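Local coordinates for protein mannitol dehydrogenase (Pseudomonas fluorescens, PDB 1LJ8) that binds NAD and probably acts as a mannitol 2-dehydrogenase, interconverting mannitol and fructose, at residues A[44-47]-A[48-52]; A[238-241]-A[242-245]; A[290-293]-A[294-297]; A[471-474]-A[475-479]. One frame throughout, in Å; residues are numbered along the deposited sequence.

Contact 1 of 4, residues A[44-47]-A[48-52]; sequences YYTD and ALMNT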
loop_
_atom_site.group_PDB
_atom_site.type_symbol
_atom_site.label_atom_id
_atom_site.label_comp_id
_atom_site.label_asym_id
_atom_site.label_seq_id
_atom_site.Cartn_x
_atom_site.Cartn_y
_atom_site.Cartn_z
ATOM N N TYR A 44 11.964 -0.886 9.315
ATOM C CA TYR A 44 12.017 -1.827 10.440
ATOM C C TYR A 44 13.109 -2.912 10.182
ATOM O O TYR A 44 13.983 -3.149 11.020
ATOM C CB TYR A 44 10.646 -2.490 10.568
ATOM C CG TYR A 44 10.605 -3.711 11.467
ATOM C CD1 TYR A 44 10.651 -3.584 12.857
ATOM C CD2 TYR A 44 10.553 -4.984 10.912
ATOM C CE1 TYR A 44 10.647 -4.736 13.683
ATOM C CE2 TYR A 44 10.545 -6.136 11.726
ATOM C CZ TYR A 44 10.595 -5.982 13.108
ATOM O OH TYR A 44 10.573 -7.109 13.914
ATOM N N TYR A 45 13.056 -3.586 9.030
ATOM C CA TYR A 45 14.063 -4.630 8.759
ATOM C C TYR A 45 15.466 -4.054 8.630
ATOM O O TYR A 45 16.434 -4.663 9.046
ATOM C CB TYR A 45 13.727 -5.383 7.477
ATOM C CG TYR A 45 12.610 -6.405 7.608
ATOM C CD1 TYR A 45 11.372 -6.198 6.995
ATOM C CD2 TYR A 45 12.838 -7.630 8.260
ATOM C CE1 TYR A 45 10.380 -7.175 7.013
ATOM C CE2 TYR A 45 11.872 -8.621 8.264
ATOM C CZ TYR A 45 10.638 -8.388 7.639
ATOM O OH TYR A 45 9.665 -9.360 7.623
ATOM N N THR A 46 15.590 -2.872 8.041
ATOM C CA THR A 46 16.902 -2.285 7.887
ATOM C C THR A 46 17.499 -1.919 9.259
ATOM O O THR A 46 18.681 -2.127 9.502
ATOM C CB THR A 46 16.820 -1.063 6.956
ATOM O OG1 THR A 46 16.232 -1.486 5.710
ATOM C CG2 THR A 46 18.223 -0.513 6.720
ATOM N N ASP A 47 16.660 -1.439 10.165
ATOM C CA ASP A 47 17.091 -1.074 11.515
ATOM C C ASP A 47 17.478 -2.385 12.228
ATOM O O ASP A 47 18.508 -2.429 12.938
ATOM C CB ASP A 47 15.920 -0.367 12.256
ATOM C CG ASP A 47 16.197 -0.137 13.740
ATOM O OD1 ASP A 47 16.795 0.916 14.062
ATOM O OD2 ASP A 47 15.808 -0.993 14.588
ATOM N N ALA A 48 16.705 -3.448 12.013
ATOM C CA ALA A 48 17.016 -4.742 12.668
ATOM C C ALA A 48 18.404 -5.244 12.219
ATOM O O ALA A 48 19.173 -5.783 13.034
ATOM C CB ALA A 48 15.927 -5.801 12.339
ATOM N N LEU A 49 18.735 -5.069 10.941
ATOM C CA LEU A 49 20.050 -5.502 10.412
ATOM C C LEU A 49 21.158 -4.683 11.075
ATOM O O LEU A 49 22.194 -5.226 11.495
ATOM C CB LEU A 49 20.142 -5.272 8.887
ATOM C CG LEU A 49 21.476 -5.692 8.211
ATOM C CD1 LEU A 49 21.699 -7.205 8.353
ATOM C CD2 LEU A 49 21.389 -5.356 6.754
HETATM N N MSE A 50 20.950 -3.373 11.148
HETATM C CA MSE A 50 21.937 -2.466 11.765
HETATM C C MSE A 50 22.173 -2.847 13.209
HETATM O O MSE A 50 23.305 -2.751 13.690
HETATM C CB MSE A 50 21.441 -0.999 11.660
HETATM C CG MSE A 50 21.526 -0.534 10.233
HETATM SE SE MSE A 50 20.876 1.312 10.224
HETATM C CE MSE A 50 20.957 1.675 8.433
ATOM N N ASN A 51 21.135 -3.320 13.884
ATOM C CA ASN A 51 21.309 -3.730 15.286
ATOM C C ASN A 51 22.193 -4.965 15.430
ATOM O O ASN A 51 22.648 -5.254 16.550
ATOM C CB ASN A 51 19.983 -3.973 15.976
ATOM C CG ASN A 51 19.321 -2.673 16.399
ATOM O OD1 ASN A 51 19.985 -1.657 16.574
ATOM N ND2 ASN A 51 18.028 -2.710 16.581
ATOM N N THR A 52 22.441 -5.679 14.328
ATOM C CA THR A 52 23.338 -6.849 14.393
ATOM C C THR A 52 24.764 -6.391 14.103
ATOM O O THR A 52 25.693 -7.215 14.133
ATOM C CB THR A 52 23.033 -7.976 13.345
ATOM O OG1 THR A 52 23.263 -7.478 12.015
ATOM C CG2 THR A 52 21.591 -8.490 13.483
HETATM O O HOH W 1 16.086 -0.337 17.162
#
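Thr46 and Met50, a selenomethionine here, lie side by side one helical turn apart and point the same way, methyl against methyl: Thr46 CG2 meets Met50 CE at 3.9 Å. This is the tight side of helix 42-50. Met50 sets CG anti to its carbonyl carbon (chi1 -71°), which brings that CG to 3.3 Å from Thr46 O, and the chain then runs out extended past the threonine. The hydroxyl of Thr46 turns back to Gln42 O and also meets Trp277 NE1, leaving its methyl to the packing. The neighbouring flank, round Asp47 and Asn51, is looser and holds a water. There the side chains of Asp47 and Asn51 slant past each other a turn apart, carboxylate and amide planes 81° apart, and the water joins them, giving a proton to Asp47 OD2 at 2.7 Å and accepting one from Asn51 ND2 at 3.1 Å. Asp47 OD1 is gripped by Tyr20 OH and Gly100 N, while Asn51 OD1 takes the N-H of Ala19. With an alanine in place of Asn51, the bridging water would probably lose its donor and Ala19 N its acceptor, so that the N-terminal segment could drift from the helix. In the backbone, Asn51 N is hydrogen-bonded to Asp47 O at 2.9 Å. The helix lies in the connection between the parallel neighbouring strands 27-32 and 59-64, a beta-alpha-beta crossover characteristic of the Rossmann fold.

Contact 2 of 4, residues A[238-241]-A[242-245]; sequences TAHR and LQLH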
loop_
_atom_site.group_PDB
_atom_site.type_symbol
_atom_site.label_atom_id
_atom_site.label_comp_id
_atom_site.label_asym_id
_atom_site.label_seq_id
_atom_site.Cartn_x
_atom_site.Cartn_y
_atom_site.Cartn_z
ATOM N N THR A 238 -4.715 10.364 16.614
ATOM C CA THR A 238 -4.353 10.924 17.890
ATOM C C THR A 238 -4.438 9.880 18.989
ATOM O O THR A 238 -3.603 9.833 19.881
ATOM C CB THR A 238 -5.282 12.102 18.230
ATOM O OG1 THR A 238 -5.064 13.116 17.261
ATOM C CG2 THR A 238 -4.987 12.650 19.607
ATOM N N ALA A 239 -5.466 9.044 18.944
ATOM C CA ALA A 239 -5.600 8.032 19.982
ATOM C C ALA A 239 -4.392 7.086 19.988
ATOM O O ALA A 239 -3.891 6.719 21.051
ATOM C CB ALA A 239 -6.889 7.231 19.758
ATOM N N HIS A 240 -3.944 6.679 18.798
ATOM C CA HIS A 240 -2.762 5.785 18.742
ATOM C C HIS A 240 -1.554 6.480 19.372
ATOM O O HIS A 240 -0.805 5.902 20.165
ATOM C CB HIS A 240 -2.499 5.403 17.278
ATOM C CG HIS A 240 -3.298 4.216 16.822
ATOM N ND1 HIS A 240 -3.125 2.965 17.380
ATOM C CD2 HIS A 240 -4.247 4.069 15.864
ATOM C CE1 HIS A 240 -3.929 2.099 16.787
ATOM N NE2 HIS A 240 -4.626 2.739 15.868
ATOM N N ARG A 241 -1.369 7.761 19.060
ATOM C CA ARG A 241 -0.227 8.499 19.606
ATOM C C ARG A 241 -0.342 8.660 21.120
ATOM O O ARG A 241 0.630 8.505 21.865
ATOM C CB ARG A 241 -0.135 9.879 18.908
ATOM C CG ARG A 241 0.877 10.846 19.515
ATOM C CD ARG A 241 0.920 12.178 18.730
ATOM N NE ARG A 241 -0.292 13.025 18.840
ATOM C CZ ARG A 241 -0.677 13.721 19.908
ATOM N NH1 ARG A 241 0.018 13.709 21.042
ATOM N NH2 ARG A 241 -1.768 14.501 19.826
ATOM N N LEU A 242 -1.546 8.958 21.603
ATOM C CA LEU A 242 -1.739 9.131 23.018
ATOM C C LEU A 242 -1.562 7.826 23.776
ATOM O O LEU A 242 -1.071 7.826 24.915
ATOM C CB LEU A 242 -3.143 9.722 23.299
ATOM C CG LEU A 242 -3.328 11.156 22.775
ATOM C CD1 LEU A 242 -4.774 11.621 23.061
ATOM C CD2 LEU A 242 -2.349 12.109 23.456
ATOM N N GLN A 243 -1.931 6.712 23.145
ATOM C CA GLN A 243 -1.808 5.414 23.825
ATOM C C GLN A 243 -0.314 5.134 24.098
ATOM O O GLN A 243 0.065 4.601 25.144
ATOM C CB GLN A 243 -2.403 4.306 22.951
ATOM C CG GLN A 243 -2.279 2.920 23.574
ATOM C CD GLN A 243 -2.881 1.807 22.708
ATOM O OE1 GLN A 243 -2.947 1.893 21.452
ATOM N NE2 GLN A 243 -3.319 0.742 23.371
ATOM N N LEU A 244 0.531 5.520 23.144
ATOM C CA LEU A 244 1.970 5.318 23.305
ATOM C C LEU A 244 2.486 6.098 24.520
ATOM O O LEU A 244 3.281 5.592 25.312
ATOM C CB LEU A 244 2.699 5.777 22.035
ATOM C CG LEU A 244 4.233 5.706 22.106
ATOM C CD1 LEU A 244 4.724 4.209 22.364
ATOM C CD2 LEU A 244 4.788 6.237 20.772
ATOM N N HIS A 245 2.054 7.346 24.650
ATOM C CA HIS A 245 2.468 8.169 25.788
ATOM C C HIS A 245 1.880 7.570 27.082
ATOM O O HIS A 245 2.591 7.402 28.081
ATOM C CB HIS A 245 1.934 9.600 25.626
ATOM C CG HIS A 245 2.136 10.446 26.849
ATOM N ND1 HIS A 245 3.385 10.850 27.270
ATOM C CD2 HIS A 245 1.264 10.850 27.810
ATOM C CE1 HIS A 245 3.279 11.461 28.441
ATOM N NE2 HIS A 245 2.002 11.475 28.789
HETATM O O HOH W 2 -1.388 2.988 19.382
#
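From Thr238 to His245 the backbone is regular alpha helix, opening with Leu242 N bonded to Thr238 O at 2.8 Å, nearly along the C=O axis, and stretching to a weak bond of 3.3 Å from His245 N to Arg241 O. This is the start of helix 238-248 in the Rossmann domain, lying against strand 83-87 near one end of the main sheet. Its outer side carries Thr238, Arg241 and Leu242. Thr238 and Leu242 run side by side in the same direction, and Thr238 CG2 rests on Leu242 CD1 at 3.6 Å. Arg241 starts away from them with CG anti to its backbone N (chi1 171°), then bends at its third torsion, and that bend carries NH1 round to Leu242 CD2 at 3.7 Å. All three of these residues also touch a neighbouring molecule in the crystal. The inner side is different in kind: Leu244 is buried on Thr84 and Tyr86 of the strand and on Pro255, and Gln243 leans on Tyr86 and Leu88. His240 is buried too, and its NE2 is hydrogen-bonded to Ala368 O, which ties this helix to the C-terminal half of the chain. The other nitrogen of that ring, ND1, lies toward the extended side chain of Gln243, further along the helix, but the two do not meet directly. A water sits between them, in the plane of the imidazole, 2.7 Å from His240 ND1; it donates to Gln243 OE1 at 2.8 Å and to His240 O at 3.1 Å.

Contact 3 of 4, residues A[290-293]-A[294-297]; sequences PYEE and MKIG
Glu292 lies alongside Lys295, pointing the same way, and slants across Ile296. All three sit near the start of helix 289-313, a long helix of the C-terminal domain that borders the NAD pocket. Glu292 leaves the backbone with CG anti to N (chi1 -177°) and then bends at its second torsion, which brings the carboxylate over the following turn. OE1 thereby lies against the aliphatic branch of Ile296, 3.6 Å from its CD1, while OE2 approaches the methylene CD of Lys295 at 3.9 Å. The charged ends do not touch, with Glu292 OE1 and Lys295 NZ 5.1 Å apart. A water spans the interval, accepting from Lys295 NZ at 3.1 Å and lying 2.6 Å from Glu292 OE1. NZ also bonds to Asn300 OD1 and to Asn191 OD1, and Asn191 is an NAD-binding residue, so Glu292 is tied, through the water and Lys295, to a group beside the cofactor, consistent with an outer-shell place. An alanine in place of Glu292 is likely to leave that water with one anchor fewer and to strip the cover from Ile296 CG1 and CD1. Other faces of the helix hold different neighbours: Glu293 OE2 bonds to His194, and Met294, a selenomethionine, packs on Met228, Leu351 and Tyr354. Its backbone N bonds to Pro290 O at 3.0 Å. The Met294 side chain bends at its third torsion, which turns CE back to 3.9 Å from Tyr291 O.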
loop_
_atom_site.group_PDB
_atom_site.type_symbol
_atom_site.label_atom_id
_atom_site.label_comp_id
_atom_site.label_asym_id
_atom_site.label_seq_id
_atom_site.Cartn_x
_atom_site.Cartn_y
_atom_site.Cartn_z
ATOM N N PRO A 290 3.468 -15.759 -7.441
ATOM C CA PRO A 290 2.264 -16.404 -6.913
ATOM C C PRO A 290 1.938 -16.040 -5.451
ATOM O O PRO A 290 0.775 -16.044 -5.052
ATOM C CB PRO A 290 2.539 -17.907 -7.107
ATOM C CG PRO A 290 4.000 -18.013 -7.201
ATOM C CD PRO A 290 4.455 -16.747 -7.912
ATOM N N TYR A 291 2.969 -15.718 -4.669
ATOM C CA TYR A 291 2.797 -15.324 -3.273
ATOM C C TYR A 291 2.163 -13.926 -3.201
ATOM O O TYR A 291 1.260 -13.699 -2.422
ATOM C CB TYR A 291 4.138 -15.295 -2.557
ATOM C CG TYR A 291 4.824 -16.642 -2.579
ATOM C CD1 TYR A 291 6.030 -16.826 -3.257
ATOM C CD2 TYR A 291 4.237 -17.741 -1.941
ATOM C CE1 TYR A 291 6.644 -18.099 -3.292
ATOM C CE2 TYR A 291 4.821 -18.993 -1.977
ATOM C CZ TYR A 291 6.027 -19.170 -2.651
ATOM O OH TYR A 291 6.580 -20.444 -2.700
ATOM N N GLU A 292 2.639 -12.993 -4.032
ATOM C CA GLU A 292 2.044 -11.641 -4.016
ATOM C C GLU A 292 0.614 -11.726 -4.581
ATOM O O GLU A 292 -0.292 -11.042 -4.098
ATOM C CB GLU A 292 2.900 -10.645 -4.827
ATOM C CG GLU A 292 2.365 -9.167 -4.783
ATOM C CD GLU A 292 2.263 -8.527 -3.361
ATOM O OE1 GLU A 292 1.960 -7.299 -3.277
ATOM O OE2 GLU A 292 2.485 -9.201 -2.327
ATOM N N GLU A 293 0.388 -12.560 -5.601
ATOM C CA GLU A 293 -0.983 -12.697 -6.153
ATOM C C GLU A 293 -1.920 -13.196 -5.057
ATOM O O GLU A 293 -3.071 -12.726 -4.928
ATOM C CB GLU A 293 -1.005 -13.697 -7.336
ATOM C CG GLU A 293 -0.428 -13.107 -8.608
ATOM C CD GLU A 293 -0.064 -14.158 -9.658
ATOM O OE1 GLU A 293 -0.448 -15.340 -9.477
ATOM O OE2 GLU A 293 0.612 -13.779 -10.655
HETATM N N MSE A 294 -1.429 -14.174 -4.305
HETATM C CA MSE A 294 -2.160 -14.766 -3.190
HETATM C C MSE A 294 -2.530 -13.754 -2.100
HETATM O O MSE A 294 -3.683 -13.678 -1.623
HETATM C CB MSE A 294 -1.312 -15.858 -2.522
HETATM C CG MSE A 294 -1.951 -16.427 -1.282
HETATM SE SE MSE A 294 -0.598 -17.432 -0.200
HETATM C CE MSE A 294 0.353 -15.939 0.594
ATOM N N LYS A 295 -1.546 -12.975 -1.682
ATOM C CA LYS A 295 -1.815 -12.004 -0.627
ATOM C C LYS A 295 -2.752 -10.908 -1.104
ATOM O O LYS A 295 -3.679 -10.492 -0.390
ATOM C CB LYS A 295 -0.492 -11.396 -0.170
ATOM C CG LYS A 295 -0.718 -10.350 0.926
ATOM C CD LYS A 295 -0.187 -9.044 0.525
ATOM C CE LYS A 295 -0.336 -8.018 1.663
ATOM N NZ LYS A 295 -0.702 -6.680 1.066
ATOM N N ILE A 296 -2.515 -10.409 -2.312
ATOM C CA ILE A 296 -3.380 -9.346 -2.839
ATOM C C ILE A 296 -4.828 -9.875 -3.006
ATOM O O ILE A 296 -5.810 -9.207 -2.632
ATOM C CB ILE A 296 -2.878 -8.843 -4.215
ATOM C CG1 ILE A 296 -1.505 -8.129 -4.067
ATOM C CG2 ILE A 296 -3.928 -7.885 -4.816
ATOM C CD1 ILE A 296 -1.596 -6.823 -3.313
ATOM N N GLY A 297 -4.970 -11.082 -3.551
ATOM C CA GLY A 297 -6.315 -11.618 -3.785
ATOM C C GLY A 297 -7.116 -11.914 -2.534
ATOM O O GLY A 297 -8.322 -11.631 -2.436
HETATM O O HOH W 3 1.869 -6.676 -0.754
#

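Contact 4 of 4, residues A[471-474]-A[475-479]; sequences RCYG and SLRDN
Arg477 folds back on the preceding turn so that its guanidinium lies over Gly474, whose CA is 3.8 Å above one face of the group and towards its rim. Its NH1 comes to the edge of the Tyr473 ring, 3.9 Å from CE2, with ring and guanidinium planes 83° apart. CG of Arg477 is anti to the backbone N, and a bend at the third torsion (60°) swings the guanidinium round. Asp478, next along the chain, fixes how it is turned. The carboxylate is gripped side-on in a salt bridge: NE bonds to Asp478 OD1 at 2.9 Å and NH2 to OD2 at 3.0 Å, both nearly straight and both in the guanidinium plane, although each oxygen is met from well out of the carboxylate plane. Further out, Asp441 holds the same corner from another part of the chain, taking NH1 of Arg477 on one oxygen as a salt bridge and OH of Tyr473 on the other as a hydrogen bond. All this is on helix 463-488, the long helix near the end of the largely helical C-terminal domain. Its buried side faces helix 401-413: Cys472 rests on Ala408, and Leu476 on Leu405 and Leu412. Leu476 N donates to Cys472 O at 2.8 Å, and the leucine CG is set 3.4 Å from Cys472 O. At the exposed side Ser475 OG accepts from Asn479 ND2 at 3.2 Å and is also hydrogen-bonded to Thr484 OG1.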
loop_
_atom_site.group_PDB
_atom_site.type_symbol
_atom_site.label_atom_id
_atom_site.label_comp_id
_atom_site.label_asym_id
_atom_site.label_seq_id
_atom_site.Cartn_x
_atom_site.Cartn_y
_atom_site.Cartn_z
ATOM N N ARG A 471 -28.990 -5.642 -8.112
ATOM C CA ARG A 471 -29.734 -6.331 -7.022
ATOM C C ARG A 471 -29.085 -5.939 -5.674
ATOM O O ARG A 471 -29.761 -5.596 -4.695
ATOM C CB ARG A 471 -29.584 -7.873 -7.107
ATOM C CG ARG A 471 -30.304 -8.565 -8.226
ATOM C CD ARG A 471 -30.334 -10.054 -7.968
ATOM N NE ARG A 471 -29.085 -10.769 -8.276
ATOM C CZ ARG A 471 -28.752 -11.169 -9.502
ATOM N NH1 ARG A 471 -29.546 -10.916 -10.526
ATOM N NH2 ARG A 471 -27.664 -11.896 -9.704
ATOM N N CYS A 472 -27.770 -6.064 -5.634
ATOM C CA CYS A 472 -27.012 -5.751 -4.414
ATOM C C CYS A 472 -27.179 -4.316 -3.985
ATOM O O CYS A 472 -27.435 -4.037 -2.796
ATOM C CB CYS A 472 -25.496 -6.076 -4.593
ATOM S SG CYS A 472 -25.160 -7.880 -4.606
ATOM N N TYR A 473 -27.019 -3.394 -4.923
ATOM C CA TYR A 473 -27.161 -1.973 -4.570
ATOM C C TYR A 473 -28.574 -1.658 -4.017
ATOM O O TYR A 473 -28.729 -0.994 -2.975
ATOM C CB TYR A 473 -26.862 -1.131 -5.786
ATOM C CG TYR A 473 -26.922 0.348 -5.500
ATOM C CD1 TYR A 473 -25.822 1.015 -4.983
ATOM C CD2 TYR A 473 -28.112 1.057 -5.672
ATOM C CE1 TYR A 473 -25.906 2.378 -4.633
ATOM C CE2 TYR A 473 -28.229 2.411 -5.323
ATOM C CZ TYR A 473 -27.114 3.061 -4.798
ATOM O OH TYR A 473 -27.193 4.390 -4.409
ATOM N N GLY A 474 -29.610 -2.125 -4.727
ATOM C CA GLY A 474 -30.960 -1.878 -4.245
ATOM C C GLY A 474 -31.188 -2.488 -2.870
ATOM O O GLY A 474 -31.828 -1.863 -2.013
ATOM N N SER A 475 -30.666 -3.687 -2.645
ATOM C CA SER A 475 -30.883 -4.328 -1.360
ATOM C C SER A 475 -30.146 -3.538 -0.258
ATOM O O SER A 475 -30.691 -3.270 0.820
ATOM C CB SER A 475 -30.387 -5.766 -1.392
ATOM O OG SER A 475 -30.661 -6.393 -0.151
ATOM N N LEU A 476 -28.906 -3.160 -0.530
ATOM C CA LEU A 476 -28.204 -2.388 0.488
ATOM C C LEU A 476 -28.970 -1.100 0.863
ATOM O O LEU A 476 -29.093 -0.732 2.044
ATOM C CB LEU A 476 -26.789 -2.036 -0.035
ATOM C CG LEU A 476 -25.793 -3.203 0.005
ATOM C CD1 LEU A 476 -24.427 -2.698 -0.568
ATOM C CD2 LEU A 476 -25.599 -3.690 1.448
ATOM N N ARG A 477 -29.467 -0.400 -0.136
ATOM C CA ARG A 477 -30.180 0.864 0.091
ATOM C C ARG A 477 -31.486 0.662 0.856
ATOM O O ARG A 477 -31.760 1.355 1.846
ATOM C CB ARG A 477 -30.499 1.513 -1.264
ATOM C CG ARG A 477 -31.203 2.843 -1.188
ATOM C CD ARG A 477 -31.764 3.237 -2.545
ATOM N NE ARG A 477 -32.725 2.207 -2.969
ATOM C CZ ARG A 477 -32.871 1.791 -4.223
ATOM N NH1 ARG A 477 -32.129 2.318 -5.191
ATOM N NH2 ARG A 477 -33.721 0.797 -4.496
ATOM N N ASP A 478 -32.286 -0.292 0.393
ATOM C CA ASP A 478 -33.588 -0.541 0.995
ATOM C C ASP A 478 -33.632 -1.392 2.249
ATOM O O ASP A 478 -34.366 -1.053 3.191
ATOM C CB ASP A 478 -34.522 -1.163 -0.054
ATOM C CG ASP A 478 -34.718 -0.256 -1.271
ATOM O OD1 ASP A 478 -34.558 0.962 -1.144
ATOM O OD2 ASP A 478 -35.051 -0.752 -2.355
ATOM N N ASN A 479 -32.859 -2.476 2.272
ATOM C CA ASN A 479 -32.869 -3.411 3.410
ATOM C C ASN A 479 -31.707 -3.316 4.370
ATOM O O ASN A 479 -31.732 -3.942 5.429
ATOM C CB ASN A 479 -32.910 -4.832 2.887
ATOM C CG ASN A 479 -34.001 -5.018 1.841
ATOM O OD1 ASN A 479 -35.115 -4.540 2.034
ATOM N ND2 ASN A 479 -33.677 -5.682 0.725
#

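Overall arrangement
The four contacts are short helical stretches of about two turns, met in series along the chain, and none touches another. Contact 3 is the one at the cofactor: the side chain of Lys295 is about 4 Å from NAD. Contacts 1 and 2 stand further back in the Rossmann domain, the side chains of Tyr45 and His240 each about 11 Å from NAD, and their centres are 25 Å apart. Contacts 2 and 3 lie on opposite sides of the chain's centre, about 18 Å apart at their nearest atoms. Contact 4 shares the C-terminal domain with contact 3 yet is remote from the annotated sites; its centre is 31 Å from that of contact 3 and 50 Å from that of contact 1.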